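Metallo-beta-lactamase (Serratia marcescens, PDB 6K4X) hydrolyses the beta-lactam ring of antibiotics as a zinc-dependent enzyme of subclass B3, here bound to a thiol-carboxylate inhibitor at its zinc site. Local coordinates at residues A211-P216 against R243-A248; G154-W159 against E201-L206; Q226-A229 against S234-V237. All blocks are in the same frame, centred on the assembly; numbering follows the deposited sequence.

Overall arrangement
All three contacts lie in the C-terminal half of the alpha-beta/beta-alpha sandwich. Contacts 1 and 2 each set a helix against the same five-stranded sheet: contact 1, buried, through strand 210-213 and helix 241-260; contact 2, partly buried, through strand 155-163 and the end of helix 190-205. The two helices touch each other, Arg243 and Ala246 packing on Glu204. Both contacts are mainly methyl packing, in contact 2 with a threonine hydroxyl beside a valine methyl. Contact 3 is peripheral, its centre about 20 Å from the centre of the chain, within the connection between strand 210-213 and helix 241-260; there alanine packing is accompanied by an exposed arginine and a bridging water.

Contact 1: A211-P216 against R243-A248; sequences AIAAHP and RAIAAA. With ZN (zinc ion), chain C; D0U (4-azanyl-2-sulfanyl-benzoic acid), chain E; SO4 (sulfate ion), chain H.
Ile245 reaches from helix 241-260 to strand 210-213 with one methyl group, CD1, which comes within 4.2 Å of Ala211 CB and 4.3 Å of Ala213 CB. The two alanines lie on the same side of the strand, two residues apart, and the methyl meets both. The side chain is extended toward them: CG1 stands anti to the carbonyl carbon (chi1 -65°) and CD1 continues outward (chi2 172°). Alanine suits the strand because its short side chain lets the helix come near, while isoleucine supplies the length to span the remaining distance; it also touches Ala173 on the neighbouring strand.

Beyond the strand the chain turns to His215, whose NE2 binds zinc at 2.0 Å. Asp76 and His77 complete the protein ligands of this metal, and the inhibitor chelates it through carboxylate O2 and sulfur S1, with S1 2.4 Å from the zinc. Inhibitor O2 lies at the edge of the imidazole, in its plane. At the other end of the contact Arg243 bends at chi3 and gives NE to O2 of a sulfate, probably from the crystallisation liquor, at 2.9 Å.

The packing of Ile245 on the two alanines thus rests on dispersion and exclusion of water, close to the covalent tie of the Cys208-Cys242 disulfide, whereas the polar side chains His215 and Arg243 turn to the metal and the sulfate.

Contact 2: G154-W159 against E201-L206; sequences GITWTW and EAVEKL
In Thr156, OG1 stands anti to the carbonyl carbon (chi1 -69°), which leaves CG2 anti to the backbone N and turned to Leu206, while an extended chi2 of 173° carries Leu206 CD1 out to meet it. This is helix-on-sheet packing in the alpha-beta/beta-alpha sandwich of the metallo-beta-lactamase fold: strand 155-163 lies inside its five-stranded sheet, and helix 190-205 packs on the sheet with its C-terminal end and the residue that follows.

The side chains of Thr156 and Leu206 cross obliquely, CG2 and CD1 being 3.9 Å apart. Two residues along the strand, Thr158 directs its own methyl to the same leucine branch, with CG2 4.4 Å from CD1. Its first torsion differs, at 63°, yet the methyl still meets Leu206 while OG1 bonds to His145 on the adjacent strand 140-146. Val203 adds a looser touch, its CG2 4.5 Å from Thr156 OG1.

Threonine suits these positions because its branched CB serves two neighbours: one arm gives a methyl to Leu206, the other a hydroxyl to nearby polar groups. Leucine suits the position just after the helix because one branch can lie against two threonines at once, and Leu206 also touches His145. On the side facing the helix, the buried Thr156 OG1 is satisfied by hydrogen bonds with Thr147 OG1 and Asp174 N.

Contact 3: Q226-A229 against S234-V237; sequences QRAA and SAYV
A single water molecule ties Arg227 to the turn that follows its helix: it accepts from Arg227 NH2 at 2.9 Å and donates to Ser234 O and Val237 O, both at 2.8 Å. It lies in the guanidinium plane, at the edge. The arginine chain bends at chi3 (59°), which brings the group over Ala235, whose O lies over one face, 3.6 Å from NH1; that carbonyl is instead bonded by Arg224. NH2 also forms a salt bridge with Glu231 OE2, so that two partners hold this nitrogen.

Beneath this polar layer the packing is close. Ala235 CB sits 3.5 Å from Ala228 N and 3.7 Å from Arg227 CB; the small alanine side chain lets the turn come this near the helix backbone. Ala228 CB in turn meets Ala235 CB at 3.9 Å and approaches the outer end of the Tyr236 ring, 4.0 Å from CE2.

The 3-10 turn is thereby folded back on helix 221-231, ahead of helix 241-260, with Tyr236 touching Met221, Arg224 and Gln225 of the former, and Phe12 and Ile14 of strand 12-15.

Contact 1: A211-P216 against R243-A248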
# COMPACT_ATOMS: atom_id res chain seq x y z
N ALA A 211 10.52 -2.42 4.62
CA ALA A 211 9.10 -2.66 4.33
C ALA A 211 8.27 -1.55 4.97
O ALA A 211 8.44 -1.24 6.15
CB ALA A 211 8.67 -4.02 4.81
N ILE A 212 7.38 -0.98 4.17
CA ILE A 212 6.40 -0.02 4.61
C ILE A 212 5.05 -0.68 4.38
O ILE A 212 4.66 -0.90 3.24
CB ILE A 212 6.52 1.30 3.84
CG1 ILE A 212 7.91 1.91 4.03
CG2 ILE A 212 5.42 2.25 4.27
CD1 ILE A 212 8.40 2.76 2.88
N ALA A 213 4.38 -1.08 5.46
CA ALA A 213 3.10 -1.78 5.34
C ALA A 213 1.96 -0.77 5.20
O ALA A 213 2.00 0.29 5.80
CB ALA A 213 2.87 -2.67 6.53
N ALA A 214 0.95 -1.13 4.41
CA ALA A 214 -0.16 -0.24 4.14
C ALA A 214 -0.80 0.26 5.45
O ALA A 214 -1.13 1.45 5.58
CB ALA A 214 -1.17 -0.93 3.24
N HIS A 215 -1.00 -0.64 6.41
CA HIS A 215 -1.21 -0.26 7.81
C HIS A 215 0.15 -0.19 8.48
O HIS A 215 0.80 -1.22 8.68
CB HIS A 215 -2.13 -1.26 8.53
CG HIS A 215 -3.55 -1.15 8.07
ND1 HIS A 215 -4.42 -0.20 8.59
CD2 HIS A 215 -4.23 -1.78 7.09
CE1 HIS A 215 -5.57 -0.27 7.96
NE2 HIS A 215 -5.50 -1.23 7.03
N PRO A 216 0.66 1.01 8.80
CA PRO A 216 2.09 1.14 9.10
C PRO A 216 2.56 0.35 10.33
O PRO A 216 3.71 -0.10 10.39
CB PRO A 216 2.29 2.66 9.26
CG PRO A 216 0.91 3.20 9.52
CD PRO A 216 -0.03 2.31 8.74
N ARG A 243 9.17 -11.20 5.25
CA ARG A 243 8.93 -12.55 5.74
C ARG A 243 7.98 -12.52 6.92
O ARG A 243 7.09 -13.37 7.03
CB ARG A 243 10.22 -13.28 6.12
CG ARG A 243 11.13 -13.57 4.93
CD ARG A 243 12.34 -14.43 5.29
NE ARG A 243 13.33 -13.76 6.12
CZ ARG A 243 14.38 -13.07 5.67
NH1 ARG A 243 14.57 -12.88 4.37
NH2 ARG A 243 15.23 -12.55 6.54
N ALA A 244 8.15 -11.53 7.79
CA ALA A 244 7.31 -11.42 8.98
C ALA A 244 5.87 -11.02 8.62
O ALA A 244 4.92 -11.55 9.21
CB ALA A 244 7.89 -10.44 9.97
N ILE A 245 5.69 -10.08 7.71
CA ILE A 245 4.35 -9.69 7.27
C ILE A 245 3.64 -10.91 6.66
O ILE A 245 2.48 -11.18 6.98
CB ILE A 245 4.42 -8.54 6.26
CG1 ILE A 245 4.98 -7.29 6.93
CG2 ILE A 245 3.06 -8.28 5.61
CD1 ILE A 245 5.26 -6.16 5.98
N ALA A 246 4.35 -11.68 5.85
CA ALA A 246 3.79 -12.87 5.25
C ALA A 246 3.41 -13.89 6.33
O ALA A 246 2.35 -14.54 6.25
CB ALA A 246 4.75 -13.47 4.25
N ALA A 247 4.29 -14.10 7.31
CA ALA A 247 4.04 -15.07 8.38
C ALA A 247 2.79 -14.67 9.16
O ALA A 247 2.01 -15.52 9.56
CB ALA A 247 5.23 -15.21 9.27
N ALA A 248 2.63 -13.38 9.43
CA ALA A 248 1.46 -12.94 10.18
C ALA A 248 0.19 -13.14 9.35
O ALA A 248 -0.87 -13.46 9.89
CB ALA A 248 1.60 -11.50 10.58
ZN ZN C . -6.71 -1.38 5.40
O2 D0U E . -5.97 -3.51 5.21
C7 D0U E . -6.27 -4.39 6.05
O1 D0U E . -5.46 -5.29 6.40
C3 D0U E . -7.63 -4.43 6.67
C2 D0U E . -7.77 -5.30 7.78
C4 D0U E . -8.72 -3.66 6.22
S1 D0U E . -8.77 -2.48 4.99
C5 D0U E . -9.94 -3.84 6.91
C6 D0U E . -10.09 -4.70 7.99
N1 D0U E . -11.31 -4.82 8.66
C1 D0U E . -9.01 -5.40 8.43
S SO4 H . 13.41 -14.58 9.79
O1 SO4 H . 13.42 -15.97 10.33
O2 SO4 H . 12.33 -14.46 8.76
O3 SO4 H . 13.13 -13.64 10.91
O4 SO4 H . 14.73 -14.24 9.20

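Contact 2: G154-W159 against E201-L206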
# COMPACT_ATOMS: atom_id res chain seq x y z
N GLY A 154 -5.07 -6.76 -5.46
CA GLY A 154 -4.03 -6.22 -4.58
C GLY A 154 -2.67 -6.24 -5.22
O GLY A 154 -2.30 -7.25 -5.83
N ILE A 155 -1.91 -5.15 -5.06
CA ILE A 155 -0.56 -5.05 -5.56
C ILE A 155 0.34 -4.58 -4.43
O ILE A 155 0.03 -3.61 -3.72
CB ILE A 155 -0.46 -4.07 -6.75
CG1 ILE A 155 -1.31 -4.51 -7.95
CG2 ILE A 155 1.00 -3.86 -7.15
CD1 ILE A 155 -0.81 -5.72 -8.70
N THR A 156 1.49 -5.25 -4.31
CA THR A 156 2.63 -4.83 -3.50
C THR A 156 3.68 -4.24 -4.43
O THR A 156 3.96 -4.81 -5.49
CB THR A 156 3.15 -6.04 -2.73
OG1 THR A 156 2.20 -6.41 -1.73
CG2 THR A 156 4.49 -5.84 -2.07
N TRP A 157 4.21 -3.07 -4.09
CA TRP A 157 5.03 -2.27 -4.99
C TRP A 157 6.46 -2.24 -4.47
O TRP A 157 6.66 -2.06 -3.25
CB TRP A 157 4.47 -0.85 -5.08
CG TRP A 157 3.05 -0.76 -5.56
CD1 TRP A 157 1.95 -0.74 -4.76
CD2 TRP A 157 2.56 -0.73 -6.91
NE1 TRP A 157 0.81 -0.61 -5.49
CE2 TRP A 157 1.15 -0.61 -6.81
CE3 TRP A 157 3.14 -0.73 -8.18
CZ2 TRP A 157 0.33 -0.49 -7.92
CZ3 TRP A 157 2.32 -0.60 -9.28
CH2 TRP A 157 0.94 -0.49 -9.13
N THR A 158 7.46 -2.35 -5.35
CA THR A 158 8.85 -2.38 -4.90
C THR A 158 9.73 -1.46 -5.76
O THR A 158 9.47 -1.21 -6.93
CB THR A 158 9.43 -3.79 -4.91
OG1 THR A 158 9.45 -4.31 -6.25
CG2 THR A 158 8.62 -4.73 -4.04
N TRP A 159 10.78 -0.94 -5.13
CA TRP A 159 11.72 -0.08 -5.80
C TRP A 159 13.02 -0.05 -5.02
O TRP A 159 13.15 -0.68 -3.97
CB TRP A 159 11.14 1.31 -5.98
CG TRP A 159 10.83 2.02 -4.69
CD1 TRP A 159 11.67 2.80 -3.95
CD2 TRP A 159 9.57 2.04 -4.01
NE1 TRP A 159 11.02 3.29 -2.85
CE2 TRP A 159 9.72 2.85 -2.87
CE3 TRP A 159 8.32 1.48 -4.28
CZ2 TRP A 159 8.66 3.08 -2.00
CZ3 TRP A 159 7.27 1.71 -3.42
CH2 TRP A 159 7.44 2.51 -2.30
N GLU A 201 3.57 -16.49 -0.05
CA GLU A 201 4.78 -17.05 -0.65
C GLU A 201 5.52 -15.97 -1.44
O GLU A 201 6.75 -15.85 -1.35
CB GLU A 201 4.43 -18.24 -1.53
CG GLU A 201 4.00 -19.46 -0.75
CD GLU A 201 4.09 -20.76 -1.53
OE1 GLU A 201 3.85 -21.83 -0.94
OE2 GLU A 201 4.39 -20.69 -2.74
N ALA A 202 4.79 -15.17 -2.22
CA ALA A 202 5.45 -14.14 -3.01
C ALA A 202 6.13 -13.12 -2.09
O ALA A 202 7.26 -12.69 -2.33
CB ALA A 202 4.47 -13.48 -3.93
N VAL A 203 5.42 -12.67 -1.06
CA VAL A 203 5.93 -11.60 -0.23
C VAL A 203 7.15 -12.08 0.58
O VAL A 203 8.12 -11.34 0.74
CB VAL A 203 4.82 -11.00 0.65
CG1 VAL A 203 5.36 -10.06 1.70
CG2 VAL A 203 3.81 -10.29 -0.24
N GLU A 204 7.12 -13.31 1.07
CA GLU A 204 8.25 -13.81 1.87
C GLU A 204 9.47 -14.10 0.98
O GLU A 204 10.56 -14.39 1.52
CB GLU A 204 7.84 -14.98 2.77
CG GLU A 204 7.57 -16.28 2.04
CD GLU A 204 6.70 -17.27 2.81
OE1 GLU A 204 6.37 -17.03 4.00
OE2 GLU A 204 6.39 -18.31 2.23
N LYS A 205 9.35 -14.02 -0.35
CA LYS A 205 10.50 -14.16 -1.26
C LYS A 205 11.03 -12.81 -1.76
O LYS A 205 12.09 -12.77 -2.39
CB LYS A 205 10.11 -15.02 -2.46
CG LYS A 205 9.90 -16.49 -2.15
CD LYS A 205 9.39 -17.23 -3.37
CE LYS A 205 8.89 -18.62 -3.05
NZ LYS A 205 9.99 -19.48 -2.55
N LEU A 206 10.32 -11.70 -1.52
CA LEU A 206 10.77 -10.40 -2.05
C LEU A 206 12.12 -10.02 -1.46
O LEU A 206 12.37 -10.17 -0.29
CB LEU A 206 9.76 -9.30 -1.68
CG LEU A 206 8.42 -9.35 -2.41
CD1 LEU A 206 7.46 -8.33 -1.84
CD2 LEU A 206 8.58 -9.13 -3.90

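Contact 3: Q226-A229 against S234-V237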
# COMPACT_ATOMS: atom_id res chain seq x y z
N GLN A 226 10.71 6.15 16.21
CA GLN A 226 11.26 6.57 17.51
C GLN A 226 12.71 6.09 17.63
O GLN A 226 13.60 6.83 18.07
CB GLN A 226 10.33 6.07 18.62
CG GLN A 226 9.00 6.83 18.65
CD GLN A 226 7.93 6.31 19.59
OE1 GLN A 226 7.69 5.11 19.72
NE2 GLN A 226 7.25 7.24 20.25
N ARG A 227 12.99 4.86 17.22
CA ARG A 227 14.35 4.35 17.21
C ARG A 227 15.25 5.20 16.30
O ARG A 227 16.41 5.43 16.62
CB ARG A 227 14.38 2.91 16.71
CG ARG A 227 13.93 1.88 17.75
CD ARG A 227 13.74 0.53 17.09
NE ARG A 227 14.98 0.08 16.48
CZ ARG A 227 15.09 -0.67 15.40
NH1 ARG A 227 14.04 -1.34 14.94
NH2 ARG A 227 16.28 -0.79 14.83
N ALA A 228 14.71 5.65 15.16
CA ALA A 228 15.49 6.39 14.18
C ALA A 228 15.99 7.73 14.74
O ALA A 228 17.00 8.25 14.26
CB ALA A 228 14.67 6.63 12.94
N ALA A 229 15.29 8.28 15.72
CA ALA A 229 15.69 9.57 16.28
C ALA A 229 17.14 9.50 16.76
O ALA A 229 17.87 10.49 16.61
CB ALA A 229 14.78 9.98 17.40
N SER A 234 18.69 3.55 9.55
CA SER A 234 18.84 2.13 9.70
C SER A 234 17.71 1.54 10.56
O SER A 234 17.49 0.35 10.47
CB SER A 234 20.17 1.80 10.30
OG SER A 234 20.38 2.49 11.52
N ALA A 235 17.06 2.34 11.40
CA ALA A 235 15.95 1.80 12.22
C ALA A 235 14.82 1.25 11.34
O ALA A 235 14.03 0.42 11.84
CB ALA A 235 15.43 2.84 13.14
N TYR A 236 14.69 1.74 10.08
CA TYR A 236 13.63 1.27 9.19
C TYR A 236 14.02 -0.01 8.46
O TYR A 236 13.14 -0.64 7.85
CB TYR A 236 13.21 2.34 8.18
CG TYR A 236 12.76 3.62 8.83
CD1 TYR A 236 11.57 3.67 9.53
CD2 TYR A 236 13.51 4.77 8.73
CE1 TYR A 236 11.15 4.83 10.14
CE2 TYR A 236 13.11 5.92 9.35
CZ TYR A 236 11.93 5.97 10.04
OH TYR A 236 11.53 7.12 10.64
N VAL A 237 15.31 -0.35 8.49
CA VAL A 237 15.87 -1.42 7.76
C VAL A 237 15.72 -2.69 8.58
O VAL A 237 16.13 -2.75 9.73
CB VAL A 237 17.34 -1.14 7.41
CG1 VAL A 237 18.01 -2.35 6.80
CG2 VAL A 237 17.48 0.07 6.51
O HOH W 1 16.98 -1.79 12.21